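Local coordinates for penicillin-binding protein 2B (Streptococcus pneumoniae, PDB 2WAD) that is a peptidoglycan transpeptidase thought to form peptide cross-links between neighbouring glycan strands in the elongation machinery, and is a target of penicillin, at residues Pro384-Lys389 / Glu441-Ala446; Ala390-Ser395 / Ala446-Thr451; Tyr422-Leu427 / Ser596-Gly601; Lys477-Phe482 / Ile513-Gly518; Gly587-Ser592 / Ser611-Thr616. One frame throughout, in Å; residues are numbered along the deposited sequence.

Interaction 1. Residues Pro384-Lys389 / Glu441-Ala446; sequences PGSVVK and EYSSNA. Unlike the reference sequence in segment 441-446: Ala446 (reference Thr).
Lys389 reaches across to Ser443 and Asn445, joining two signatures of the penicillin-binding transpeptidase active site: the SxxK motif from Ser386 to Lys389 and what fits the SxN motif from Ser443 to Asn445. Ser386 is the inferred nucleophile that forms the acyl-ester intermediate.

Hydrogen bonds dominate. The lysine chain runs extended beyond CG, delivering NZ into a group of four oxygens. Asn445 OD1 lies 2.6 Å and Ser443 O 2.9 Å from Lys389 NZ. The hydroxyl Ser443 OG also accepts from it, as does, within its own segment, Ser386 OG at 2.8 Å from Lys389 NZ. The amine lies above both carbonyl planes, 43° out of that of Asn445 and 71° out of that of Ser443. A long unbranched lysine suits this span, while Asn445 offers OD1 here and turns ND2 to Tyr422 O. Ser443, the positive-phi C-prime residue of a Schellman motif, presents both its carbonyl and its hydroxyl; its OG is also bonded to Lys615.

Van der Waals contacts are few and set carbon against oxygen: Ser386 CB lies 3.3 Å from Ser443 OG, and Lys389 CE packs beside Asn445 OD1. A water bridges the two hydroxyls, 2.9 Å from Ser386 OG and 2.7 Å from Ser443 OG.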
# COMPACT_ATOMS: atom_id res chain seq x y z
N PRO A 384 4.56 18.16 10.28
CA PRO A 384 5.15 17.23 11.25
C PRO A 384 5.51 17.90 12.57
O PRO A 384 5.58 17.23 13.59
CB PRO A 384 6.40 16.75 10.52
CG PRO A 384 6.79 17.96 9.66
CD PRO A 384 5.52 18.62 9.26
N GLY A 385 5.69 19.22 12.57
CA GLY A 385 6.07 19.97 13.75
C GLY A 385 7.45 19.59 14.28
O GLY A 385 8.30 19.11 13.52
N SER A 386 7.64 19.76 15.59
CA SER A 386 8.95 19.76 16.22
C SER A 386 9.68 18.42 16.27
O SER A 386 10.83 18.34 16.69
CB SER A 386 8.83 20.32 17.65
OG SER A 386 8.91 21.74 17.66
N VAL A 387 8.99 17.34 15.92
CA VAL A 387 9.66 16.05 15.87
C VAL A 387 10.90 16.10 14.98
O VAL A 387 11.89 15.47 15.28
CB VAL A 387 8.72 14.92 15.47
CG1 VAL A 387 7.64 14.75 16.54
CG2 VAL A 387 8.07 15.21 14.09
N VAL A 388 10.88 16.91 13.93
CA VAL A 388 11.91 16.88 12.91
C VAL A 388 13.19 17.61 13.27
O VAL A 388 14.11 17.64 12.46
CB VAL A 388 11.43 17.48 11.56
CG1 VAL A 388 10.15 16.79 11.03
CG2 VAL A 388 11.32 18.99 11.65
N LYS A 389 13.29 18.16 14.48
CA LYS A 389 14.42 19.02 14.80
C LYS A 389 15.79 18.35 14.75
O LYS A 389 16.80 19.00 14.46
CB LYS A 389 14.15 19.78 16.11
CG LYS A 389 13.11 20.86 15.91
CD LYS A 389 12.73 21.57 17.21
CE LYS A 389 11.72 22.66 16.90
NZ LYS A 389 11.16 23.42 18.06
N GLU A 441 16.16 18.65 23.91
CA GLU A 441 15.44 18.47 25.19
C GLU A 441 14.31 19.49 25.39
O GLU A 441 13.21 19.10 25.80
CB GLU A 441 16.39 18.49 26.39
CG GLU A 441 15.70 18.33 27.74
CD GLU A 441 16.68 18.31 28.92
OE1 GLU A 441 17.91 18.39 28.71
OE2 GLU A 441 16.22 18.22 30.09
N TYR A 442 14.60 20.75 25.04
CA TYR A 442 13.66 21.86 25.20
C TYR A 442 12.81 22.21 23.98
O TYR A 442 11.86 22.99 24.06
CB TYR A 442 14.40 23.14 25.60
CG TYR A 442 15.40 23.00 26.72
CD1 TYR A 442 15.30 21.99 27.67
CD2 TYR A 442 16.44 23.92 26.85
CE1 TYR A 442 16.23 21.88 28.70
CE2 TYR A 442 17.36 23.82 27.87
CZ TYR A 442 17.27 22.80 28.79
OH TYR A 442 18.22 22.73 29.80
N SER A 443 13.16 21.60 22.85
CA SER A 443 12.50 21.91 21.58
C SER A 443 12.72 23.36 21.19
O SER A 443 11.77 24.07 20.86
CB SER A 443 11.01 21.54 21.59
OG SER A 443 10.52 21.31 20.27
N SER A 444 13.97 23.80 21.25
CA SER A 444 14.31 25.18 20.93
C SER A 444 14.15 25.47 19.45
O SER A 444 14.81 24.83 18.61
CB SER A 444 15.76 25.44 21.34
OG SER A 444 16.22 26.63 20.74
N ASN A 445 13.31 26.44 19.11
CA ASN A 445 13.32 26.96 17.74
C ASN A 445 14.56 27.82 17.43
O ASN A 445 15.00 27.85 16.28
CB ASN A 445 12.06 27.77 17.42
CG ASN A 445 10.83 26.90 17.17
OD1 ASN A 445 10.91 25.71 16.84
ND2 ASN A 445 9.66 27.52 17.30
N ALA A 446 15.12 28.51 18.42
CA ALA A 446 16.27 29.39 18.18
C ALA A 446 17.45 28.61 17.62
O ALA A 446 18.19 29.11 16.76
CB ALA A 446 16.71 30.13 19.44
O HOH W 1 8.03 22.45 20.35

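Interaction 2. Residues Ala390-Ser395 / Ala446-Thr451; sequences AATISS and AYVVQT. Unlike the reference sequence in segment 446-451: Ala446 (reference Thr), Val448 (reference Met).
Thr392 and Val448 meet through methyl groups placed by their first torsions: Thr392 OG1 lies anti to the carbonyl carbon (chi1 -51°), which leaves CG2 anti to the backbone N, and Val448 holds CG1 anti to its carbonyl carbon (chi1 -73°). The two side chains cross at about a right angle, with Thr392 CB 4.0 Å from Val448 CG1 and Thr392 CG2 3.9 Å from Val448 O. The methyl of the threonine thus faces the neighbouring helix, while its hydroxyl serves Ala516 O in a third segment; a residue with one polar and one apolar branch suits that double duty.

Beside this pair, Ile393 lays CG1 and CD1 against the CD2-CE2 side of Tyr447. Ile393 CG1 is 4.1 Å from Tyr447 CE2, and the same carbon approaches Val448 CG1 more loosely. The phenol reaches past the isoleucine to bond through OH to Gln406 O.

These residues pack helix 389-398, which begins at the SxxK lysine, against helix 445-455 within the helical part of the transpeptidase domain. The axes of the two short segments come within 9.4 Å and run 36° apart in broadly the same direction, a spacing that accommodates branched side chains between them. Helix 436-442 flanks the isoleucine-tyrosine side through Leu440 and Ala439.

On the following turn, Thr451 directs CG2 to Thr392 O at 3.7 Å. Its OG1 turns back to Tyr447 O at 2.8 Å, and this carbonyl also accepts from Thr451 N, the two donors arriving from opposite faces of its plane.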
# COMPACT_ATOMS: atom_id res chain seq x y z
N ALA A 390 15.83 17.05 15.00
CA ALA A 390 17.06 16.28 14.89
C ALA A 390 17.60 16.18 13.45
O ALA A 390 18.82 16.06 13.25
CB ALA A 390 16.85 14.89 15.42
N ALA A 391 16.71 16.23 12.46
CA ALA A 391 17.17 16.18 11.08
C ALA A 391 17.78 17.53 10.69
O ALA A 391 18.76 17.58 9.94
CB ALA A 391 16.05 15.75 10.11
N THR A 392 17.23 18.63 11.20
CA THR A 392 17.78 19.96 10.91
C THR A 392 19.17 20.18 11.49
O THR A 392 20.02 20.76 10.83
CB THR A 392 16.90 21.08 11.47
OG1 THR A 392 15.55 20.87 11.02
CG2 THR A 392 17.40 22.42 10.96
N ILE A 393 19.37 19.74 12.74
CA ILE A 393 20.70 19.71 13.32
C ILE A 393 21.64 18.85 12.48
O ILE A 393 22.80 19.21 12.27
CB ILE A 393 20.66 19.25 14.80
CG1 ILE A 393 19.79 20.20 15.63
CG2 ILE A 393 22.04 19.33 15.44
CD1 ILE A 393 19.51 19.72 17.06
N SER A 394 21.18 17.70 12.02
CA SER A 394 22.04 16.86 11.19
C SER A 394 22.53 17.67 9.96
O SER A 394 23.70 17.63 9.59
CB SER A 394 21.30 15.62 10.71
OG SER A 394 20.90 14.79 11.79
N SER A 395 21.63 18.40 9.33
CA SER A 395 21.96 19.21 8.18
C SER A 395 23.00 20.27 8.53
O SER A 395 23.84 20.60 7.70
CB SER A 395 20.70 19.84 7.60
OG SER A 395 20.90 20.21 6.24
N ALA A 446 15.12 28.51 18.42
CA ALA A 446 16.27 29.39 18.18
C ALA A 446 17.45 28.61 17.62
O ALA A 446 18.19 29.11 16.76
CB ALA A 446 16.71 30.13 19.44
N TYR A 447 17.65 27.40 18.14
CA TYR A 447 18.82 26.61 17.74
C TYR A 447 18.75 26.20 16.25
O TYR A 447 19.76 26.28 15.53
CB TYR A 447 18.97 25.37 18.63
CG TYR A 447 20.33 24.70 18.57
CD1 TYR A 447 21.35 25.09 19.43
CD2 TYR A 447 20.62 23.71 17.63
CE1 TYR A 447 22.60 24.50 19.37
CE2 TYR A 447 21.88 23.13 17.55
CZ TYR A 447 22.86 23.53 18.43
OH TYR A 447 24.11 22.98 18.39
N VAL A 448 17.56 25.78 15.80
CA VAL A 448 17.40 25.24 14.46
C VAL A 448 17.23 26.33 13.40
O VAL A 448 17.56 26.11 12.25
CB VAL A 448 16.22 24.23 14.33
CG1 VAL A 448 16.56 22.90 15.00
CG2 VAL A 448 14.91 24.82 14.83
N VAL A 449 16.68 27.47 13.79
CA VAL A 449 16.58 28.62 12.91
C VAL A 449 17.97 29.25 12.66
O VAL A 449 18.31 29.59 11.52
CB VAL A 449 15.58 29.66 13.46
CG1 VAL A 449 15.68 30.95 12.67
CG2 VAL A 449 14.15 29.14 13.34
N GLN A 450 18.78 29.38 13.70
CA GLN A 450 20.17 29.78 13.54
C GLN A 450 20.97 28.77 12.72
O GLN A 450 21.71 29.16 11.84
CB GLN A 450 20.83 30.03 14.90
CG GLN A 450 20.41 31.34 15.55
CD GLN A 450 20.98 31.54 16.95
OE1 GLN A 450 21.88 32.36 17.14
NE2 GLN A 450 20.44 30.82 17.94
N THR A 451 20.79 27.48 12.96
CA THR A 451 21.38 26.46 12.10
C THR A 451 21.00 26.60 10.63
O THR A 451 21.91 26.58 9.79
CB THR A 451 21.04 25.03 12.55
OG1 THR A 451 21.53 24.81 13.87
CG2 THR A 451 21.67 24.01 11.62

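Interaction 3. Residues Tyr422-Leu427 / Ser596-Gly601; sequences YSWYKL and SPLTTG. Unlike the reference sequence in segment 422-427: Tyr422 (reference Asn), Lys426 (reference Thr), Leu427 (reference Gln). Unlike the reference sequence in segment 596-601: Pro597 (reference Gly).
Trp424 packs against Leu598 and Thr600, and Tyr425 against Leu598. Leu598 CD2 bears on both aromatic side chains where they meet, 3.8 Å from Tyr425 CD1 and 3.9 Å from Trp424 CZ2, while its sister methyl CD1 lies over one face of the tyrosine ring. A branched leucine can meet both residues at once. The indole turns its six-membered rim to the opposing backbone: Leu598 O sits in the ring plane, 3.7 Å from Trp424 CZ2, and Pro597 O lies near the same edge. Further round the ring, Thr600 CG2 comes within 3.5 Å of Trp424 NE1.

The next shell sets these groups. Trp424 CG stands between its backbone N and carbonyl carbon (chi1 66°), and Tyr425 CD1 packs against one face of the indole. A type I turn from Ser423 to Lys426 carries both aromatics. The opposite loop has its own type I turn, with Ser596 OG accepting from Leu598 N at 2.9 Å in an ST turn.

Farther out, Tyr425 OH bonds to Asp410. No hydrogen bond passes directly between these two irregular loops bordering the active site; their contact is apolar packing and the close approach of two carbonyl oxygens to the indole edge. The polar groups are satisfied by helix 436-442 instead, Trp424 NE1 by Tyr442 O and Thr600 OG1 by Glu441 O, and the C-terminal end of that helix thereby ties the loops together indirectly.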
# COMPACT_ATOMS: atom_id res chain seq x y z
N TYR A 422 9.84 32.77 18.27
CA TYR A 422 10.02 32.31 19.66
C TYR A 422 9.82 30.81 19.75
O TYR A 422 9.32 30.17 18.81
CB TYR A 422 8.99 32.97 20.59
CG TYR A 422 9.09 34.47 20.69
CD1 TYR A 422 9.95 35.07 21.59
CD2 TYR A 422 8.34 35.28 19.85
CE1 TYR A 422 10.06 36.44 21.67
CE2 TYR A 422 8.45 36.66 19.92
CZ TYR A 422 9.30 37.24 20.84
OH TYR A 422 9.41 38.62 20.92
N SER A 423 10.17 30.24 20.91
CA SER A 423 9.89 28.84 21.20
C SER A 423 8.63 28.80 22.06
O SER A 423 8.06 29.84 22.36
CB SER A 423 11.07 28.21 21.93
OG SER A 423 12.18 28.09 21.05
N TRP A 424 8.20 27.61 22.47
CA TRP A 424 6.98 27.47 23.27
C TRP A 424 7.08 28.24 24.60
O TRP A 424 6.07 28.69 25.12
CB TRP A 424 6.67 25.99 23.52
CG TRP A 424 7.67 25.24 24.38
CD1 TRP A 424 8.76 24.52 23.94
CD2 TRP A 424 7.63 25.09 25.80
NE1 TRP A 424 9.39 23.92 25.01
CE2 TRP A 424 8.73 24.27 26.17
CE3 TRP A 424 6.79 25.57 26.81
CZ2 TRP A 424 8.99 23.93 27.49
CZ3 TRP A 424 7.06 25.22 28.14
CH2 TRP A 424 8.15 24.40 28.46
N TYR A 425 8.29 28.41 25.11
CA TYR A 425 8.51 29.11 26.37
C TYR A 425 8.73 30.64 26.29
O TYR A 425 8.96 31.28 27.30
CB TYR A 425 9.69 28.45 27.10
CG TYR A 425 10.88 28.06 26.23
CD1 TYR A 425 11.05 26.73 25.82
CD2 TYR A 425 11.85 28.98 25.87
CE1 TYR A 425 12.13 26.34 25.05
CE2 TYR A 425 12.95 28.61 25.10
CZ TYR A 425 13.09 27.29 24.71
OH TYR A 425 14.19 26.91 23.96
N LYS A 426 8.68 31.19 25.08
CA LYS A 426 8.74 32.65 24.85
C LYS A 426 9.88 33.34 25.60
O LYS A 426 11.05 33.03 25.42
CB LYS A 426 7.41 33.33 25.18
CG LYS A 426 6.16 32.63 24.69
CD LYS A 426 6.14 32.67 23.17
CE LYS A 426 4.89 32.05 22.57
NZ LYS A 426 5.03 31.98 21.09
N LEU A 427 9.49 34.28 26.46
CA LEU A 427 10.40 35.20 27.14
C LEU A 427 10.69 34.74 28.57
O LEU A 427 11.53 35.32 29.28
CB LEU A 427 9.80 36.61 27.10
CG LEU A 427 9.60 37.12 25.66
CD1 LEU A 427 8.66 38.33 25.50
CD2 LEU A 427 10.99 37.40 25.06
N SER A 596 14.65 19.55 33.87
CA SER A 596 14.55 21.00 33.73
C SER A 596 13.07 21.41 33.66
O SER A 596 12.21 20.64 33.22
CB SER A 596 15.32 21.45 32.48
OG SER A 596 14.99 22.75 32.04
N PRO A 597 12.75 22.63 34.08
CA PRO A 597 11.41 23.13 33.78
C PRO A 597 11.10 23.16 32.27
O PRO A 597 9.92 23.26 31.89
CB PRO A 597 11.38 24.53 34.39
CG PRO A 597 12.71 24.75 35.06
CD PRO A 597 13.61 23.58 34.82
N LEU A 598 12.12 23.02 31.43
CA LEU A 598 11.93 23.07 29.97
C LEU A 598 11.96 21.69 29.32
O LEU A 598 11.80 21.59 28.10
CB LEU A 598 12.95 23.99 29.28
CG LEU A 598 12.92 25.44 29.75
CD1 LEU A 598 14.05 26.26 29.12
CD2 LEU A 598 11.56 26.07 29.49
N THR A 599 12.20 20.65 30.10
CA THR A 599 12.13 19.30 29.58
C THR A 599 10.73 19.04 29.04
O THR A 599 9.73 19.25 29.74
CB THR A 599 12.46 18.28 30.67
OG1 THR A 599 13.84 18.41 31.03
CG2 THR A 599 12.21 16.86 30.13
N THR A 600 10.66 18.59 27.79
CA THR A 600 9.38 18.53 27.10
C THR A 600 8.71 17.15 27.13
O THR A 600 7.52 17.04 26.84
CB THR A 600 9.51 18.93 25.62
OG1 THR A 600 10.53 18.13 24.99
CG2 THR A 600 9.86 20.44 25.48
N GLY A 601 9.45 16.10 27.45
CA GLY A 601 8.90 14.77 27.23
C GLY A 601 8.85 13.75 28.36
O GLY A 601 8.83 12.53 28.10

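Interaction 4. Residues Lys477-Phe482 / Ile513-Gly518; sequences KLRSTF and ITNAFG
Asn515 projects among Leu478, Arg479 and Phe482, and its side chain can be followed outward atom by atom. CB rests 3.9 Å from Leu478 CD2. CG, set anti to the backbone N (chi1 -150°), passes Phe482 CE2 at 4.1 Å. At the tip, ND2 lies in the plane of the phenyl ring at its edge, 3.9 Å from Phe482 CE2, and meets Leu478 CD2 and Arg479 CG at similar range. OD1 instead accepts from Asp521 N. The amide stands 90° to the phenyl ring and 82° to the guanidinium, so neither pair stacks.

The asparagine backbone also takes part: Asn515 O is 3.7 Å from Phe482 CE2, near the ring plane at its edge, and accepts from Gly518 N within the Schellman motif that ends helix 509-515. Gly518 suits its C-prime place through positive phi. Helix 471-484 is thereby packed against the end of helix 509-515 in the transpeptidase domain.

Asp521 links the polar ends, since it also makes a salt bridge with Arg479 NH2. The buried amide is thus satisfied by bonds outside the two segments, leaving only van der Waals contacts, with no hydrogen bond, across them; the ring-edge hydrogens, slightly positive, should sit favourably beside Asn515 O.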
# COMPACT_ATOMS: atom_id res chain seq x y z
N LYS A 477 19.67 21.80 0.36
CA LYS A 477 20.53 21.08 1.30
C LYS A 477 19.75 20.57 2.51
O LYS A 477 20.03 19.47 3.00
CB LYS A 477 21.68 21.96 1.76
CG LYS A 477 22.78 22.17 0.73
CD LYS A 477 23.77 23.22 1.24
CE LYS A 477 24.81 23.56 0.17
NZ LYS A 477 26.02 24.23 0.73
N LEU A 478 18.83 21.40 3.01
CA LEU A 478 17.95 21.02 4.11
C LEU A 478 17.09 19.83 3.70
O LEU A 478 17.07 18.82 4.42
CB LEU A 478 17.06 22.22 4.53
CG LEU A 478 16.14 22.00 5.75
CD1 LEU A 478 16.94 21.90 7.08
CD2 LEU A 478 15.07 23.09 5.87
N ARG A 479 16.39 19.95 2.57
CA ARG A 479 15.49 18.89 2.10
C ARG A 479 16.23 17.61 1.74
O ARG A 479 15.69 16.49 1.81
CB ARG A 479 14.63 19.36 0.92
CG ARG A 479 13.58 20.43 1.22
CD ARG A 479 12.79 20.79 -0.05
NE ARG A 479 11.48 21.36 0.27
CZ ARG A 479 10.78 22.17 -0.53
NH1 ARG A 479 11.26 22.52 -1.73
NH2 ARG A 479 9.59 22.63 -0.14
N SER A 480 17.50 17.77 1.38
CA SER A 480 18.32 16.59 1.11
C SER A 480 18.63 15.81 2.37
O SER A 480 18.50 14.57 2.41
CB SER A 480 19.58 16.97 0.30
OG SER A 480 20.61 15.99 0.44
N THR A 481 19.06 16.51 3.42
CA THR A 481 19.15 15.84 4.72
C THR A 481 17.83 15.22 5.18
O THR A 481 17.80 14.07 5.59
CB THR A 481 19.63 16.80 5.83
OG1 THR A 481 20.79 17.49 5.36
CG2 THR A 481 19.96 16.00 7.09
N PHE A 482 16.74 15.99 5.17
CA PHE A 482 15.41 15.42 5.46
C PHE A 482 15.14 14.12 4.69
O PHE A 482 14.76 13.11 5.30
CB PHE A 482 14.33 16.47 5.14
CG PHE A 482 14.27 17.62 6.13
CD1 PHE A 482 14.86 17.54 7.38
CD2 PHE A 482 13.59 18.79 5.82
CE1 PHE A 482 14.80 18.59 8.29
CE2 PHE A 482 13.49 19.83 6.74
CZ PHE A 482 14.11 19.75 7.98
N ILE A 513 12.84 28.86 6.49
CA ILE A 513 12.94 28.99 7.93
C ILE A 513 11.92 28.11 8.67
O ILE A 513 12.31 27.33 9.54
CB ILE A 513 12.82 30.46 8.37
CG1 ILE A 513 14.05 31.26 7.91
CG2 ILE A 513 12.67 30.55 9.88
CD1 ILE A 513 15.42 30.66 8.36
N THR A 514 10.64 28.18 8.32
CA THR A 514 9.63 27.33 8.97
C THR A 514 9.86 25.84 8.70
O THR A 514 9.50 25.01 9.54
CB THR A 514 8.17 27.69 8.60
OG1 THR A 514 8.01 27.71 7.17
CG2 THR A 514 7.75 29.06 9.22
N ASN A 515 10.39 25.50 7.52
CA ASN A 515 10.66 24.08 7.22
C ASN A 515 11.62 23.52 8.25
O ASN A 515 11.52 22.36 8.63
CB ASN A 515 11.21 23.92 5.79
CG ASN A 515 10.84 22.58 5.17
OD1 ASN A 515 9.83 21.96 5.51
ND2 ASN A 515 11.65 22.14 4.20
N ALA A 516 12.52 24.38 8.74
CA ALA A 516 13.55 24.00 9.71
C ALA A 516 13.02 23.52 11.07
O ALA A 516 13.70 22.80 11.81
CB ALA A 516 14.55 25.13 9.91
N PHE A 517 11.80 23.95 11.42
CA PHE A 517 11.19 23.45 12.64
C PHE A 517 9.86 22.77 12.33
O PHE A 517 8.97 22.66 13.17
CB PHE A 517 11.13 24.54 13.75
CG PHE A 517 10.43 25.84 13.36
CD1 PHE A 517 11.18 26.93 12.92
CD2 PHE A 517 9.07 25.99 13.51
CE1 PHE A 517 10.58 28.14 12.58
CE2 PHE A 517 8.43 27.21 13.17
CZ PHE A 517 9.19 28.29 12.69
N GLY A 518 9.72 22.30 11.09
CA GLY A 518 8.66 21.38 10.73
C GLY A 518 7.29 22.02 10.54
O GLY A 518 6.26 21.41 10.82

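Interaction 5. Residues Gly587-Ser592 / Ser611-Thr616; sequences GFYQVS and SISGKT. Unlike the reference sequence in segment 587-592: Ser592 (reference Ala).
Phe588 O receives two groups from the strand: Gly614 N donates a hydrogen bond of 3.0 Å, straight to 163° at the hydrogen, and Ser613 CA makes a weaker C-H...O contact. In return, Phe588 CA points a hydrogen at Gly614 O, 3.3 Å away. Gly614 is almost fully extended, a shape glycine adopts easily, which turns its N and O to the same side, toward the helix.

Farther down the helix, Ser592 OG donates to Ile612 O at 2.6 Å; its OG lies between the backbone N and carbonyl carbon (chi1 57°), which brings it to the Ile612 carbonyl just before the strand. Lys615 CB sits over one face of the Phe588 ring in a CH-pi contact, 3.9 Å from the ring centroid, and Val591 CB closes on Gly614 O at 3.3 Å. The flat phenylalanine thus covers the root of Lys615, whose bent chain leads on toward the active site; Lys615 fits the lysine of the family's KTG motif.

Helix 578-593 crosses strand 613-616 at 77°, the axes of the two short segments 5.6 Å apart. The strand is an edge strand of the antiparallel sheet, paired with strand 634-638; Ile612, just before it, and Thr616 touch helix 661-676.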
# COMPACT_ATOMS: atom_id res chain seq x y z
N GLY A 587 20.11 13.72 23.21
CA GLY A 587 18.98 14.64 23.20
C GLY A 587 17.63 13.96 23.34
O GLY A 587 16.79 14.38 24.14
N PHE A 588 17.39 12.92 22.55
CA PHE A 588 16.13 12.16 22.63
C PHE A 588 15.99 11.49 24.00
O PHE A 588 14.88 11.23 24.48
CB PHE A 588 16.01 11.10 21.52
CG PHE A 588 15.52 11.64 20.20
CD1 PHE A 588 15.89 12.90 19.75
CD2 PHE A 588 14.67 10.88 19.39
CE1 PHE A 588 15.45 13.40 18.52
CE2 PHE A 588 14.21 11.38 18.16
CZ PHE A 588 14.61 12.65 17.74
N TYR A 589 17.11 11.17 24.62
CA TYR A 589 17.05 10.51 25.92
C TYR A 589 16.66 11.50 27.01
O TYR A 589 15.85 11.18 27.87
CB TYR A 589 18.38 9.84 26.27
CG TYR A 589 18.39 9.25 27.67
CD1 TYR A 589 17.91 7.96 27.91
CD2 TYR A 589 18.86 9.99 28.75
CE1 TYR A 589 17.90 7.43 29.18
CE2 TYR A 589 18.87 9.46 30.03
CZ TYR A 589 18.39 8.18 30.23
OH TYR A 589 18.38 7.62 31.48
N GLN A 590 17.22 12.70 26.96
CA GLN A 590 16.91 13.78 27.90
C GLN A 590 15.51 14.39 27.71
O GLN A 590 14.96 14.97 28.64
CB GLN A 590 18.02 14.84 27.86
CG GLN A 590 19.40 14.35 28.41
CD GLN A 590 20.46 15.44 28.61
OE1 GLN A 590 20.17 16.64 28.67
NE2 GLN A 590 21.71 15.02 28.68
N VAL A 591 14.95 14.29 26.51
CA VAL A 591 13.58 14.73 26.26
C VAL A 591 12.67 13.96 27.22
O VAL A 591 11.65 14.49 27.68
CB VAL A 591 13.15 14.37 24.81
CG1 VAL A 591 11.63 14.37 24.66
CG2 VAL A 591 13.79 15.33 23.80
N SER A 592 13.02 12.70 27.50
CA SER A 592 12.15 11.84 28.30
C SER A 592 12.65 11.60 29.72
O SER A 592 11.92 11.03 30.52
CB SER A 592 11.92 10.49 27.62
OG SER A 592 13.15 9.84 27.38
N SER A 611 13.04 1.66 29.06
CA SER A 611 13.58 2.99 28.83
C SER A 611 13.24 3.47 27.41
O SER A 611 13.58 2.81 26.43
CB SER A 611 15.09 2.96 29.03
OG SER A 611 15.64 4.23 28.71
N ILE A 612 12.59 4.62 27.32
CA ILE A 612 12.09 5.21 26.09
C ILE A 612 12.83 6.52 25.81
O ILE A 612 13.02 7.35 26.72
CB ILE A 612 10.57 5.51 26.22
CG1 ILE A 612 9.81 4.19 26.40
CG2 ILE A 612 10.08 6.24 24.98
CD1 ILE A 612 8.34 4.31 26.47
N SER A 613 13.27 6.68 24.56
CA SER A 613 13.84 7.93 24.06
C SER A 613 12.91 8.47 22.97
O SER A 613 12.26 7.71 22.26
CB SER A 613 15.23 7.67 23.50
OG SER A 613 16.10 7.13 24.49
N GLY A 614 12.81 9.79 22.83
CA GLY A 614 11.88 10.29 21.83
C GLY A 614 11.95 11.79 21.64
O GLY A 614 12.89 12.44 22.12
N LYS A 615 10.94 12.34 20.97
CA LYS A 615 10.89 13.78 20.69
C LYS A 615 9.43 14.16 20.47
O LYS A 615 8.69 13.44 19.82
CB LYS A 615 11.75 14.10 19.45
CG LYS A 615 11.80 15.55 19.01
CD LYS A 615 12.58 16.38 20.02
CE LYS A 615 12.48 17.88 19.74
NZ LYS A 615 11.11 18.45 20.03
N THR A 616 8.99 15.26 21.08
CA THR A 616 7.62 15.76 20.95
C THR A 616 7.45 16.79 19.83
O THR A 616 8.42 17.41 19.36
CB THR A 616 7.21 16.53 22.21
OG1 THR A 616 8.13 17.62 22.39
CG2 THR A 616 7.17 15.62 23.43

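All five contacts lie in the transpeptidase domain, around the active site held by interaction 1. Interactions 1 and 2 share helix 445-455 and cross along the chain, their centres about 9 Å apart. Interaction 4 follows them in sequence, and its centre is about 8 Å from that of interaction 2, which it meets through helices 471-484 and 389-398. Interactions 3 and 5 alternate their segments, with centres about 15 Å apart; each touches interaction 1, the former by way of helix 436-442, the latter by strand 613-616. Interactions 4 and 5 stand about 21 Å apart, centre to centre, without touching. The residues that fit the family's active-site motifs thus join the helical region to the edge of the antiparallel sheet.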